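Side-chain contacts in putative polyketide synthase (Brevibacillus brevis, PDB 5HU7), which probably dehydrates beta-hydroxyacyl intermediates carried on acyl carrier protein, as the dehydratase domain of a trans-AT polyketide synthase: residues A[54-59]-A[77-82]; A[177-182]-A[216-221]; A[205-210]-A[247-252]. All blocks are in the same frame, centred on the assembly; numbering follows the deposited sequence.

Contact 1 of 3, residues A[54-59]-A[77-82]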
ATOM      1  N   ALA A  54       6.734 -16.000  12.232  1.00 59.34           N
ATOM      2  CA  ALA A  54       6.767 -14.855  11.347  1.00 59.52           C
ATOM      3  C   ALA A  54       5.811 -15.043  10.172  1.00 62.04           C
ATOM      4  O   ALA A  54       5.184 -14.078   9.749  1.00 61.16           O
ATOM      5  CB  ALA A  54       8.168 -14.603  10.861  1.00 61.07           C
ATOM      6  N   TYR A  55       5.602 -16.309   9.723  1.00 56.77           N
ATOM      7  CA  TYR A  55       4.659 -16.617   8.656  1.00 55.08           C
ATOM      8  C   TYR A  55       3.227 -16.344   9.096  1.00 58.99           C
ATOM      9  O   TYR A  55       2.427 -15.875   8.293  1.00 62.28           O
ATOM     10  CB  TYR A  55       4.757 -18.099   8.263  1.00 54.10           C
ATOM     11  CG  TYR A  55       6.041 -18.499   7.576  1.00 52.85           C
ATOM     12  CD1 TYR A  55       6.248 -18.222   6.223  1.00 54.28           C
ATOM     13  CD2 TYR A  55       6.987 -19.268   8.232  1.00 53.90           C
ATOM     14  CE1 TYR A  55       7.373 -18.711   5.548  1.00 53.96           C
ATOM     15  CE2 TYR A  55       8.124 -19.737   7.578  1.00 55.40           C
ATOM     16  CZ  TYR A  55       8.291 -19.490   6.227  1.00 58.83           C
ATOM     17  OH  TYR A  55       9.385 -19.976   5.573  1.00 66.43           O
ATOM     18  N   LEU A  56       2.895 -16.644  10.359  1.00 52.71           N
ATOM     19  CA  LEU A  56       1.550 -16.444  10.883  1.00 53.16           C
ATOM     20  C   LEU A  56       1.250 -14.993  11.122  1.00 56.56           C
ATOM     21  O   LEU A  56       0.160 -14.515  10.810  1.00 57.01           O
ATOM     22  CB  LEU A  56       1.380 -17.222  12.172  1.00 55.04           C
ATOM     23  CG  LEU A  56       1.619 -18.744  12.099  1.00 58.89           C
ATOM     24  CD1 LEU A  56       1.564 -19.334  13.497  1.00 59.79           C
ATOM     25  CD2 LEU A  56       0.631 -19.407  11.205  1.00 56.80           C
ATOM     26  N   GLU A  57       2.207 -14.301  11.711  1.00 55.63           N
ATOM     27  CA  GLU A  57       2.149 -12.858  11.989  1.00 57.22           C
ATOM     28  C   GLU A  57       2.031 -12.026  10.685  1.00 59.83           C
ATOM     29  O   GLU A  57       1.212 -11.117  10.628  1.00 57.73           O
ATOM     30  CB  GLU A  57       3.390 -12.444  12.795  1.00 59.26           C
ATOM     31  CG  GLU A  57       3.425 -11.014  13.269  1.00 66.96           C
ATOM     32  CD  GLU A  57       2.203 -10.536  14.014  1.00 77.12           C
ATOM     33  OE1 GLU A  57       1.651 -11.329  14.800  1.00 83.54           O
ATOM     34  OE2 GLU A  57       1.767  -9.383  13.794  1.00 78.18           O
ATOM     35  N   MET A  58       2.814 -12.377   9.646  1.00 59.49           N
ATOM     36  CA  MET A  58       2.769 -11.714   8.333  1.00 61.31           C
ATOM     37  C   MET A  58       1.398 -11.912   7.663  1.00 62.32           C
ATOM     38  O   MET A  58       0.799 -10.961   7.195  1.00 60.83           O
ATOM     39  CB  MET A  58       3.886 -12.227   7.410  1.00 64.81           C
ATOM     40  CG  MET A  58       4.156 -11.316   6.245  1.00 72.62           C
ATOM     41  SD  MET A  58       5.243 -11.975   4.948  1.00 79.27           S
ATOM     42  CE  MET A  58       6.636 -12.166   5.766  1.00 76.29           C
ATOM     43  N   ALA A  59       0.907 -13.147   7.637  1.00 57.62           N
ATOM     44  CA  ALA A  59      -0.400 -13.493   7.070  1.00 55.92           C
ATOM     45  C   ALA A  59      -1.545 -12.781   7.784  1.00 58.77           C
ATOM     46  O   ALA A  59      -2.472 -12.297   7.133  1.00 59.89           O
ATOM     47  CB  ALA A  59      -0.602 -14.984   7.171  1.00 55.36           C
ATOM     48  N   ILE A  77     -10.060 -13.410  14.597  1.00 62.33           N
ATOM     49  CA  ILE A  77      -9.549 -14.028  13.394  1.00 61.18           C
ATOM     50  C   ILE A  77      -9.373 -15.510  13.644  1.00 61.95           C
ATOM     51  O   ILE A  77      -8.908 -15.894  14.713  1.00 59.46           O
ATOM     52  CB  ILE A  77      -8.193 -13.393  12.993  1.00 65.70           C
ATOM     53  CG1 ILE A  77      -8.418 -12.002  12.384  1.00 68.78           C
ATOM     54  CG2 ILE A  77      -7.410 -14.293  12.021  1.00 67.15           C
ATOM     55  CD1 ILE A  77      -7.174 -11.165  12.267  1.00 82.95           C
ATOM     56  N   ARG A  78      -9.713 -16.341  12.627  1.00 56.54           N
ATOM     57  CA  ARG A  78      -9.451 -17.773  12.653  1.00 52.95           C
ATOM     58  C   ARG A  78      -8.674 -18.106  11.389  1.00 57.91           C
ATOM     59  O   ARG A  78      -9.167 -17.854  10.294  1.00 56.84           O
ATOM     60  CB  ARG A  78     -10.710 -18.618  12.711  1.00 49.76           C
ATOM     61  CG  ARG A  78     -10.389 -20.129  12.786  1.00 50.43           C
ATOM     62  CD  ARG A  78     -11.585 -21.029  12.630  1.00 53.46           C
ATOM     63  NE  ARG A  78     -12.493 -20.879  13.763  1.00 60.57           N
ATOM     64  CZ  ARG A  78     -13.687 -20.293  13.744  1.00 68.36           C
ATOM     65  NH1 ARG A  78     -14.182 -19.806  12.616  1.00 59.68           N
ATOM     66  NH2 ARG A  78     -14.401 -20.199  14.854  1.00 53.55           N
ATOM     67  N   MET A  79      -7.468 -18.651  11.532  1.00 56.86           N
ATOM     68  CA  MET A  79      -6.692 -19.140  10.402  1.00 56.78           C
ATOM     69  C   MET A  79      -6.803 -20.664  10.455  1.00 56.50           C
ATOM     70  O   MET A  79      -6.714 -21.220  11.522  1.00 57.31           O
ATOM     71  CB  MET A  79      -5.253 -18.690  10.442  1.00 60.55           C
ATOM     72  CG  MET A  79      -5.098 -17.194  10.614  1.00 67.89           C
ATOM     73  SD  MET A  79      -3.369 -16.618  10.740  1.00 74.10           S
ATOM     74  CE  MET A  79      -2.715 -17.319   9.356  1.00 71.01           C
ATOM     75  N   SER A  80      -7.082 -21.319   9.333  1.00 50.71           N
ATOM     76  CA  SER A  80      -7.289 -22.770   9.248  1.00 49.58           C
ATOM     77  C   SER A  80      -6.434 -23.349   8.129  1.00 54.33           C
ATOM     78  O   SER A  80      -6.173 -22.648   7.166  1.00 53.23           O
ATOM     79  CB  SER A  80      -8.749 -23.068   8.907  1.00 50.99           C
ATOM     80  OG  SER A  80      -9.608 -22.716   9.966  1.00 64.80           O
ATOM     81  N   HIS A  81      -6.060 -24.629   8.242  1.00 53.30           N
ATOM     82  CA  HIS A  81      -5.334 -25.375   7.209  1.00 56.07           C
ATOM     83  C   HIS A  81      -4.062 -24.690   6.748  1.00 56.08           C
ATOM     84  O   HIS A  81      -3.794 -24.610   5.560  1.00 55.70           O
ATOM     85  CB  HIS A  81      -6.256 -25.655   6.020  1.00 59.41           C
ATOM     86  CG  HIS A  81      -7.556 -26.275   6.408  1.00 66.59           C
ATOM     87  ND1 HIS A  81      -7.603 -27.461   7.117  1.00 71.01           N
ATOM     88  CD2 HIS A  81      -8.823 -25.833   6.205  1.00 69.90           C
ATOM     89  CE1 HIS A  81      -8.892 -27.726   7.294  1.00 71.49           C
ATOM     90  NE2 HIS A  81      -9.664 -26.759   6.782  1.00 71.17           N
ATOM     91  N   VAL A  82      -3.309 -24.154   7.690  1.00 52.03           N
ATOM     92  CA  VAL A  82      -2.052 -23.457   7.404  1.00 50.44           C
ATOM     93  C   VAL A  82      -0.948 -24.481   7.133  1.00 54.91           C
ATOM     94  O   VAL A  82      -0.836 -25.486   7.834  1.00 52.15           O
ATOM     95  CB  VAL A  82      -1.662 -22.488   8.543  1.00 52.54           C
ATOM     96  CG1 VAL A  82      -0.320 -21.831   8.264  1.00 52.31           C
ATOM     97  CG2 VAL A  82      -2.749 -21.431   8.781  1.00 52.01           C
TER

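Contact 2 of 3, residues A[177-182]-A[216-221]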
ATOM      1  N   GLN A 177      16.040 -18.061  27.481  1.00121.81           N
ATOM      2  CA  GLN A 177      15.980 -16.728  28.098  1.00120.08           C
ATOM      3  C   GLN A 177      14.537 -16.284  28.339  1.00115.23           C
ATOM      4  O   GLN A 177      14.277 -15.507  29.262  1.00117.39           O
ATOM      5  CB  GLN A 177      16.719 -15.681  27.236  1.00121.87           C
ATOM      6  CG  GLN A 177      18.257 -15.772  27.317  1.00135.85           C
ATOM      7  CD  GLN A 177      18.975 -14.967  26.243  1.00151.02           C
ATOM      8  OE1 GLN A 177      18.366 -14.358  25.347  1.00146.19           O
ATOM      9  NE2 GLN A 177      20.297 -14.951  26.306  1.00134.67           N
ATOM     10  N   GLY A 178      13.614 -16.778  27.524  1.00101.99           N
ATOM     11  CA  GLY A 178      12.205 -16.451  27.682  1.00 98.20           C
ATOM     12  C   GLY A 178      11.444 -17.275  28.707  1.00 95.13           C
ATOM     13  O   GLY A 178      10.313 -16.926  29.023  1.00 94.21           O
ATOM     14  N   ILE A 179      12.045 -18.351  29.260  1.00 86.87           N
ATOM     15  CA  ILE A 179      11.379 -19.269  30.197  1.00 83.95           C
ATOM     16  C   ILE A 179      11.660 -18.946  31.649  1.00 84.54           C
ATOM     17  O   ILE A 179      12.801 -19.110  32.060  1.00 85.55           O
ATOM     18  CB  ILE A 179      11.827 -20.735  29.879  1.00 85.45           C
ATOM     19  CG1 ILE A 179      11.480 -21.092  28.421  1.00 81.75           C
ATOM     20  CG2 ILE A 179      11.203 -21.771  30.868  1.00 85.72           C
ATOM     21  CD1 ILE A 179      11.864 -22.458  28.046  1.00 86.64           C
ATOM     22  N   ASP A 180      10.634 -18.579  32.456  1.00 77.82           N
ATOM     23  CA  ASP A 180      10.841 -18.379  33.886  1.00 79.33           C
ATOM     24  C   ASP A 180      10.863 -19.752  34.580  1.00 82.37           C
ATOM     25  O   ASP A 180      11.771 -20.061  35.344  1.00 85.74           O
ATOM     26  CB  ASP A 180       9.732 -17.508  34.498  1.00 82.63           C
ATOM     27  CG  ASP A 180       9.799 -16.037  34.139  1.00100.69           C
ATOM     28  OD1 ASP A 180      10.910 -15.472  34.161  1.00106.24           O
ATOM     29  OD2 ASP A 180       8.730 -15.431  33.925  1.00107.74           O
ATOM     30  N   GLN A 181       9.844 -20.556  34.339  1.00 76.75           N
ATOM     31  CA  GLN A 181       9.739 -21.875  34.950  1.00 76.54           C
ATOM     32  C   GLN A 181       8.813 -22.744  34.162  1.00 76.39           C
ATOM     33  O   GLN A 181       7.997 -22.242  33.400  1.00 73.18           O
ATOM     34  CB  GLN A 181       9.281 -21.765  36.419  1.00 80.43           C
ATOM     35  CG  GLN A 181       8.067 -20.861  36.628  1.00 82.76           C
ATOM     36  CD  GLN A 181       7.751 -20.648  38.085  1.00 99.62           C
ATOM     37  OE1 GLN A 181       7.325 -21.562  38.790  1.00 97.71           O
ATOM     38  NE2 GLN A 181       7.930 -19.437  38.570  1.00 90.77           N
ATOM     39  N   VAL A 182       8.942 -24.057  34.329  1.00 75.83           N
ATOM     40  CA  VAL A 182       8.099 -25.004  33.612  1.00 75.32           C
ATOM     41  C   VAL A 182       7.435 -25.914  34.595  1.00 76.04           C
ATOM     42  O   VAL A 182       8.112 -26.607  35.329  1.00 78.31           O
ATOM     43  CB  VAL A 182       8.906 -25.804  32.565  1.00 80.36           C
ATOM     44  CG1 VAL A 182       8.044 -26.859  31.900  1.00 79.96           C
ATOM     45  CG2 VAL A 182       9.492 -24.864  31.533  1.00 79.11           C
ATOM     46  N   LEU A 216       9.078 -21.678  23.145  1.00 81.85           N
ATOM     47  CA  LEU A 216       8.166 -22.793  22.972  1.00 81.81           C
ATOM     48  C   LEU A 216       8.854 -24.042  22.482  1.00 86.85           C
ATOM     49  O   LEU A 216       8.596 -25.117  23.002  1.00 87.40           O
ATOM     50  CB  LEU A 216       7.045 -22.398  21.997  1.00 80.82           C
ATOM     51  CG  LEU A 216       6.015 -21.385  22.527  1.00 85.24           C
ATOM     52  CD1 LEU A 216       4.987 -21.050  21.457  1.00 84.15           C
ATOM     53  CD2 LEU A 216       5.312 -21.899  23.741  1.00 85.97           C
ATOM     54  N   LEU A 217       9.723 -23.917  21.496  1.00 85.26           N
ATOM     55  CA  LEU A 217      10.441 -25.069  20.941  1.00 86.64           C
ATOM     56  C   LEU A 217      11.145 -25.929  22.022  1.00 87.78           C
ATOM     57  O   LEU A 217      10.789 -27.096  22.133  1.00 87.14           O
ATOM     58  CB  LEU A 217      11.407 -24.612  19.833  1.00 87.84           C
ATOM     59  CG  LEU A 217      12.271 -25.706  19.183  1.00 95.69           C
ATOM     60  CD1 LEU A 217      11.406 -26.905  18.696  1.00 96.04           C
ATOM     61  CD2 LEU A 217      13.063 -25.116  18.034  1.00 98.77           C
ATOM     62  N   PRO A 218      12.027 -25.401  22.901  1.00 83.72           N
ATOM     63  CA  PRO A 218      12.596 -26.264  23.966  1.00 85.46           C
ATOM     64  C   PRO A 218      11.533 -26.886  24.882  1.00 88.89           C
ATOM     65  O   PRO A 218      11.698 -28.005  25.367  1.00 87.03           O
ATOM     66  CB  PRO A 218      13.541 -25.325  24.742  1.00 87.86           C
ATOM     67  CG  PRO A 218      13.212 -23.952  24.314  1.00 90.38           C
ATOM     68  CD  PRO A 218      12.599 -24.041  22.945  1.00 84.61           C
ATOM     69  N   SER A 219      10.411 -26.161  25.072  1.00 86.91           N
ATOM     70  CA  SER A 219       9.272 -26.600  25.886  1.00 86.74           C
ATOM     71  C   SER A 219       8.505 -27.748  25.219  1.00 88.22           C
ATOM     72  O   SER A 219       8.019 -28.629  25.932  1.00 88.88           O
ATOM     73  CB  SER A 219       8.324 -25.430  26.157  1.00 89.50           C
ATOM     74  OG  SER A 219       8.995 -24.285  26.663  1.00 95.46           O
ATOM     75  N   THR A 220       8.341 -27.715  23.874  1.00 82.07           N
ATOM     76  CA  THR A 220       7.664 -28.805  23.160  1.00 82.13           C
ATOM     77  C   THR A 220       8.557 -30.034  23.176  1.00 88.16           C
ATOM     78  O   THR A 220       8.063 -31.147  23.391  1.00 87.99           O
ATOM     79  CB  THR A 220       7.207 -28.439  21.732  1.00 86.23           C
ATOM     80  OG1 THR A 220       8.320 -28.218  20.856  1.00 93.65           O
ATOM     81  CG2 THR A 220       6.246 -27.262  21.692  1.00 79.17           C
ATOM     82  N   ARG A 221       9.872 -29.833  23.005  1.00 87.19           N
ATOM     83  CA  ARG A 221      10.852 -30.925  23.060  1.00 90.85           C
ATOM     84  C   ARG A 221      10.848 -31.601  24.434  1.00 96.67           C
ATOM     85  O   ARG A 221      11.001 -32.817  24.518  1.00 97.52           O
ATOM     86  CB  ARG A 221      12.261 -30.417  22.733  1.00 94.57           C
ATOM     87  CG  ARG A 221      12.430 -30.056  21.281  1.00108.46           C
ATOM     88  CD  ARG A 221      13.710 -29.275  21.095  1.00126.99           C
ATOM     89  NE  ARG A 221      14.011 -29.016  19.687  1.00138.79           N
ATOM     90  CZ  ARG A 221      15.028 -28.272  19.263  1.00154.32           C
ATOM     91  NH1 ARG A 221      15.855 -27.703  20.134  1.00146.42           N
ATOM     92  NH2 ARG A 221      15.226 -28.088  17.963  1.00137.59           N
TER

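Contact 3 of 3, residues A[205-210]-A[247-252]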
ATOM      1  N   GLN A 205       1.854  -3.126  16.916  1.00101.95           N
ATOM      2  CA  GLN A 205       1.502  -3.718  15.609  1.00 97.94           C
ATOM      3  C   GLN A 205       1.489  -5.261  15.632  1.00 92.53           C
ATOM      4  O   GLN A 205       0.793  -5.876  14.830  1.00 90.36           O
ATOM      5  CB  GLN A 205       2.457  -3.206  14.514  1.00100.34           C
ATOM      6  CG  GLN A 205       2.227  -1.736  14.162  1.00117.19           C
ATOM      7  CD  GLN A 205       3.368  -1.142  13.372  1.00141.39           C
ATOM      8  OE1 GLN A 205       4.537  -1.249  13.752  1.00134.10           O
ATOM      9  NE2 GLN A 205       3.059  -0.427  12.299  1.00142.47           N
ATOM     10  N   LEU A 206       2.165  -5.869  16.611  1.00 85.35           N
ATOM     11  CA  LEU A 206       2.274  -7.315  16.741  1.00 81.51           C
ATOM     12  C   LEU A 206       1.212  -8.005  17.595  1.00 85.12           C
ATOM     13  O   LEU A 206       0.573  -7.393  18.441  1.00 88.81           O
ATOM     14  CB  LEU A 206       3.653  -7.636  17.315  1.00 81.25           C
ATOM     15  CG  LEU A 206       4.847  -7.042  16.535  1.00 86.31           C
ATOM     16  CD1 LEU A 206       6.186  -7.564  17.076  1.00 85.57           C
ATOM     17  CD2 LEU A 206       4.691  -7.282  15.032  1.00 87.74           C
ATOM     18  N   VAL A 207       0.972  -9.268  17.284  1.00 76.75           N
ATOM     19  CA  VAL A 207       0.155 -10.181  18.061  1.00 75.38           C
ATOM     20  C   VAL A 207       1.138 -11.237  18.624  1.00 77.53           C
ATOM     21  O   VAL A 207       1.207 -11.433  19.840  1.00 78.87           O
ATOM     22  CB  VAL A 207      -1.010 -10.789  17.230  1.00 78.99           C
ATOM     23  CG1 VAL A 207      -1.628 -12.010  17.915  1.00 77.80           C
ATOM     24  CG2 VAL A 207      -2.078  -9.730  16.969  1.00 80.28           C
ATOM     25  N   PHE A 208       1.932 -11.862  17.711  1.00 69.64           N
ATOM     26  CA  PHE A 208       2.962 -12.835  18.040  1.00 68.39           C
ATOM     27  C   PHE A 208       4.257 -12.120  18.312  1.00 74.87           C
ATOM     28  O   PHE A 208       4.728 -11.352  17.464  1.00 75.35           O
ATOM     29  CB  PHE A 208       3.218 -13.797  16.891  1.00 68.13           C
ATOM     30  CG  PHE A 208       2.072 -14.719  16.565  1.00 67.33           C
ATOM     31  CD1 PHE A 208       1.882 -15.891  17.277  1.00 69.52           C
ATOM     32  CD2 PHE A 208       1.235 -14.456  15.498  1.00 66.85           C
ATOM     33  CE1 PHE A 208       0.848 -16.746  16.954  1.00 68.86           C
ATOM     34  CE2 PHE A 208       0.177 -15.300  15.199  1.00 68.09           C
ATOM     35  CZ  PHE A 208      -0.005 -16.435  15.922  1.00 66.07           C
ATOM     36  N   HIS A 209       4.865 -12.410  19.472  1.00 71.02           N
ATOM     37  CA  HIS A 209       6.106 -11.809  19.890  1.00 71.43           C
ATOM     38  C   HIS A 209       7.227 -12.420  19.030  1.00 78.55           C
ATOM     39  O   HIS A 209       7.174 -13.619  18.741  1.00 75.40           O
ATOM     40  CB  HIS A 209       6.332 -12.120  21.374  1.00 72.07           C
ATOM     41  CG  HIS A 209       7.435 -11.355  22.006  1.00 75.67           C
ATOM     42  ND1 HIS A 209       8.754 -11.753  21.870  1.00 76.92           N
ATOM     43  CD2 HIS A 209       7.390 -10.233  22.755  1.00 77.92           C
ATOM     44  CE1 HIS A 209       9.470 -10.828  22.499  1.00 77.61           C
ATOM     45  NE2 HIS A 209       8.683  -9.959  23.135  1.00 78.98           N
ATOM     46  N   PRO A 210       8.271 -11.645  18.636  1.00 79.35           N
ATOM     47  CA  PRO A 210       9.330 -12.224  17.799  1.00 79.65           C
ATOM     48  C   PRO A 210      10.185 -13.315  18.452  1.00 87.35           C
ATOM     49  O   PRO A 210      10.899 -14.009  17.730  1.00 87.74           O
ATOM     50  CB  PRO A 210      10.171 -10.996  17.420  1.00 82.74           C
ATOM     51  CG  PRO A 210       9.915 -10.025  18.471  1.00 87.89           C
ATOM     52  CD  PRO A 210       8.498 -10.201  18.839  1.00 82.24           C
ATOM     53  N   LEU A 247      -5.958 -21.839  14.171  1.00 51.47           N
ATOM     54  CA  LEU A 247      -5.391 -20.786  14.984  1.00 52.89           C
ATOM     55  C   LEU A 247      -6.495 -19.793  15.215  1.00 55.88           C
ATOM     56  O   LEU A 247      -7.034 -19.256  14.242  1.00 53.34           O
ATOM     57  CB  LEU A 247      -4.226 -20.116  14.231  1.00 53.73           C
ATOM     58  CG  LEU A 247      -3.726 -18.749  14.697  1.00 61.54           C
ATOM     59  CD1 LEU A 247      -3.297 -18.770  16.118  1.00 61.88           C
ATOM     60  CD2 LEU A 247      -2.537 -18.298  13.854  1.00 69.31           C
ATOM     61  N   GLU A 248      -6.821 -19.522  16.487  1.00 50.78           N
ATOM     62  CA  GLU A 248      -7.829 -18.545  16.839  1.00 50.98           C
ATOM     63  C   GLU A 248      -7.158 -17.438  17.627  1.00 54.91           C
ATOM     64  O   GLU A 248      -6.397 -17.729  18.518  1.00 55.46           O
ATOM     65  CB  GLU A 248      -8.979 -19.218  17.601  1.00 53.43           C
ATOM     66  CG  GLU A 248      -9.866 -20.035  16.669  1.00 54.99           C
ATOM     67  CD  GLU A 248     -11.028 -20.769  17.295  1.00 65.99           C
ATOM     68  OE1 GLU A 248     -11.143 -20.744  18.539  1.00 64.92           O
ATOM     69  OE2 GLU A 248     -11.869 -21.314  16.540  1.00 62.13           O
ATOM     70  N   ILE A 249      -7.364 -16.185  17.246  1.00 53.55           N
ATOM     71  CA  ILE A 249      -6.810 -15.023  17.930  1.00 55.64           C
ATOM     72  C   ILE A 249      -8.034 -14.308  18.539  1.00 61.69           C
ATOM     73  O   ILE A 249      -8.884 -13.826  17.800  1.00 59.85           O
ATOM     74  CB  ILE A 249      -6.001 -14.116  16.979  1.00 58.97           C
ATOM     75  CG1 ILE A 249      -4.907 -14.913  16.237  1.00 58.45           C
ATOM     76  CG2 ILE A 249      -5.374 -12.960  17.769  1.00 62.69           C
ATOM     77  CD1 ILE A 249      -4.216 -14.119  15.097  1.00 65.21           C
ATOM     78  N   TYR A 250      -8.135 -14.297  19.876  1.00 61.09           N
ATOM     79  CA  TYR A 250      -9.309 -13.769  20.600  1.00 63.24           C
ATOM     80  C   TYR A 250      -9.287 -12.269  20.883  1.00 76.23           C
ATOM     81  O   TYR A 250     -10.339 -11.692  21.141  1.00 78.94           O
ATOM     82  CB  TYR A 250      -9.504 -14.548  21.895  1.00 62.23           C
ATOM     83  CG  TYR A 250      -9.631 -16.031  21.634  1.00 59.06           C
ATOM     84  CD1 TYR A 250     -10.697 -16.539  20.915  1.00 61.15           C
ATOM     85  CD2 TYR A 250      -8.627 -16.909  22.014  1.00 58.96           C
ATOM     86  CE1 TYR A 250     -10.799 -17.901  20.631  1.00 60.17           C
ATOM     87  CE2 TYR A 250      -8.711 -18.264  21.730  1.00 58.83           C
ATOM     88  CZ  TYR A 250      -9.812 -18.764  21.063  1.00 63.10           C
ATOM     89  OH  TYR A 250      -9.875 -20.109  20.809  1.00 56.36           O
ATOM     90  N   GLU A 251      -8.111 -11.641  20.832  1.00 78.14           N
ATOM     91  CA  GLU A 251      -7.976 -10.194  21.015  1.00 80.98           C
ATOM     92  C   GLU A 251      -6.724  -9.713  20.295  1.00 86.18           C
ATOM     93  O   GLU A 251      -5.793 -10.488  20.081  1.00 83.90           O
ATOM     94  CB  GLU A 251      -7.907  -9.824  22.516  1.00 84.26           C
ATOM     95  CG  GLU A 251      -6.680 -10.361  23.235  1.00 97.84           C
ATOM     96  CD  GLU A 251      -6.776 -10.441  24.748  1.00132.93           C
ATOM     97  OE1 GLU A 251      -5.804 -10.025  25.414  1.00133.68           O
ATOM     98  OE2 GLU A 251      -7.770 -11.005  25.264  1.00132.49           O
ATOM     99  N   ASN A 252      -6.684  -8.431  19.987  1.00 87.35           N
ATOM    100  CA  ASN A 252      -5.525  -7.807  19.362  1.00 89.35           C
ATOM    101  C   ASN A 252      -4.557  -7.509  20.509  1.00 98.50           C
ATOM    102  O   ASN A 252      -4.999  -7.300  21.646  1.00101.88           O
ATOM    103  CB  ASN A 252      -5.936  -6.494  18.648  1.00 98.45           C
ATOM    104  CG  ASN A 252      -7.112  -6.627  17.682  1.00130.10           C
ATOM    105  OD1 ASN A 252      -6.964  -7.069  16.534  1.00132.10           O
ATOM    106  ND2 ASN A 252      -8.319  -6.282  18.133  1.00116.63           N
TER

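Contact 1 of 3, residues A[54-59]-A[77-82]
Met-79 reaches from strand 76-84 to helix 52-65, where its CE methyl lies 3.8 Å from CB of Ala-59. The torsions account for this approach. CG stands beside the backbone N and anti to the carbonyl carbon (chi1 -52°), the next torsion is extended, and a bend at the thioether (chi3 53°) carries CE to the alanine methyl. The sulfur passes the helix backbone loosely, SD coming no nearer than 4.1 Å to Leu-56 O, with no hydrogen bond. One turn back along the helix, Leu-56 does not aim straight at the strand. Its CG is also anti to the carbonyl carbon (chi1 -58°), and the branch ending in CD2 swings across to meet CG1 of Val-82 at 3.9 Å, the two side chains crossing at a slant. The same CD2 is 4.4 Å from Met-79 CE, so the leucine bridges both strand residues. Between Met-79 and Val-82 the chain turns a corner at His-81, yet both residues direct their beta carbons to the helix. This is the hot-dog arrangement, a long helix wrapped by a curved antiparallel sheet, and Tyr-111 of strand 108-115 packs against Ala-59, Met-79 and Val-82. Every touching residue is buried and no hydrogen bond crosses between the segments, which implies that these two segments meet through apolar packing, with no directional bond between them.

Contact 2 of 3, residues A[177-182]-A[216-221]
While Ile-179 meets Pro-218 and Ser-219, the flat guanidinium of Arg-221 lies apart from that meeting, with Leu-217 CG 3.7 Å above its plane and over the centre of one face. At its rim, NH1 makes a weak hydrogen bond to His-173. The contact itself depends on the extended arm of Ile-179: CG1 sits beside the backbone N (chi1 -58°) and CD1 is carried out to the helix, 3.7 Å from Ser-219 OG and 4.2 Å from Pro-218 CG. Although a methyl faces it, the serine oxygen is not without a partner, because OG is hydrogen-bonded to Ser-215 O one turn back. In the second hot-dog unit of this double hot-dog domain, helix 212-227 is the one around which the sheet curls, and Ile-179 comes from a sheet strand that turns a corner at Asp-180. There Asp-180 and Gln-181 both face Lys-192, a classic beta bulge. The helix is kinked at Pro-218, whose N has no bond to the preceding turn. Just before the proline, Leu-217 O accepts two bonds, from Arg-221 N and from Thr-220 OG1; the hydroxyl lies 3.0 Å from that oxygen, in the carbonyl plane where a lone pair points, at 124° to the C=O bond.

Contact 3 of 3, residues A[205-210]-A[247-252]
Phe-208 and Leu-247 approach from opposite directions, and CZ at the far edge of the ring meets the forked end of the leucine, 3.8 Å from Leu-247 CD2 and 4.0 Å from Leu-247 CD1. CD2 lies in the plane of the ring, so this is an edge contact and not a methyl over a face. In the double hot-dog fold of these dehydratases the pair joins the loop leading into helix 212-227, the central helix of the second hot-dog unit, to strand 241-249, which runs antiparallel to strand 76-84 of the first. Alongside, Val-207 and Ile-249 meet tip to tip, with Val-207 CG1 3.9 Å from Ile-249 CG2. Both of these branches stand anti to their own backbone N, and the valine (chi1 165°) thereby extends CG1 directly at the strand.

Outside this apolar shell, helix 52-65 fixes the loop: Glu-57 OE1 accepts hydrogen bonds from the backbone N of both Val-207 and Phe-208, while OE2 of the same carboxylate is engaged by Arg-60 and His-13. Leu-56 packs on Phe-208. On the far end of the loop, the His-209 side chain caps Ser-211 N through ND1 and bonds to Pro-196 O through NE2, so both ring nitrogens are used and its rotation is fixed. Pro-210 CD rests 3.3 Å above one face of that imidazole, offset toward the rim. On the strand side, Ile-289 of strand 287-298 touches both Val-207 and Leu-247. Beyond the buried residues, Glu-248 OE1 uses its anti lone pair to accept a hydrogen bond of 2.7 Å from Tyr-250 OH.

Contacts 1 and 3 are direct neighbours, their centres 10 Å apart. Their strands pair where the two hot-dog units join, with Met-79 N 2.8 Å from Leu-247 O in a probable hydrogen bond and Arg-78 NE 2.9 Å from Glu-248 OE2 in a salt bridge. Contact 2 lies farther out in the second unit, its centre about 22 Å from that of contact 1 and 19 Å from that of contact 3, and its atoms touch neither. Its segments alternate along the chain with those of contact 3, and the 205-210 loop leads into helix 212-227. In related dehydratases the active site draws on both units, and the 205-210 loop is consistent with lying near it.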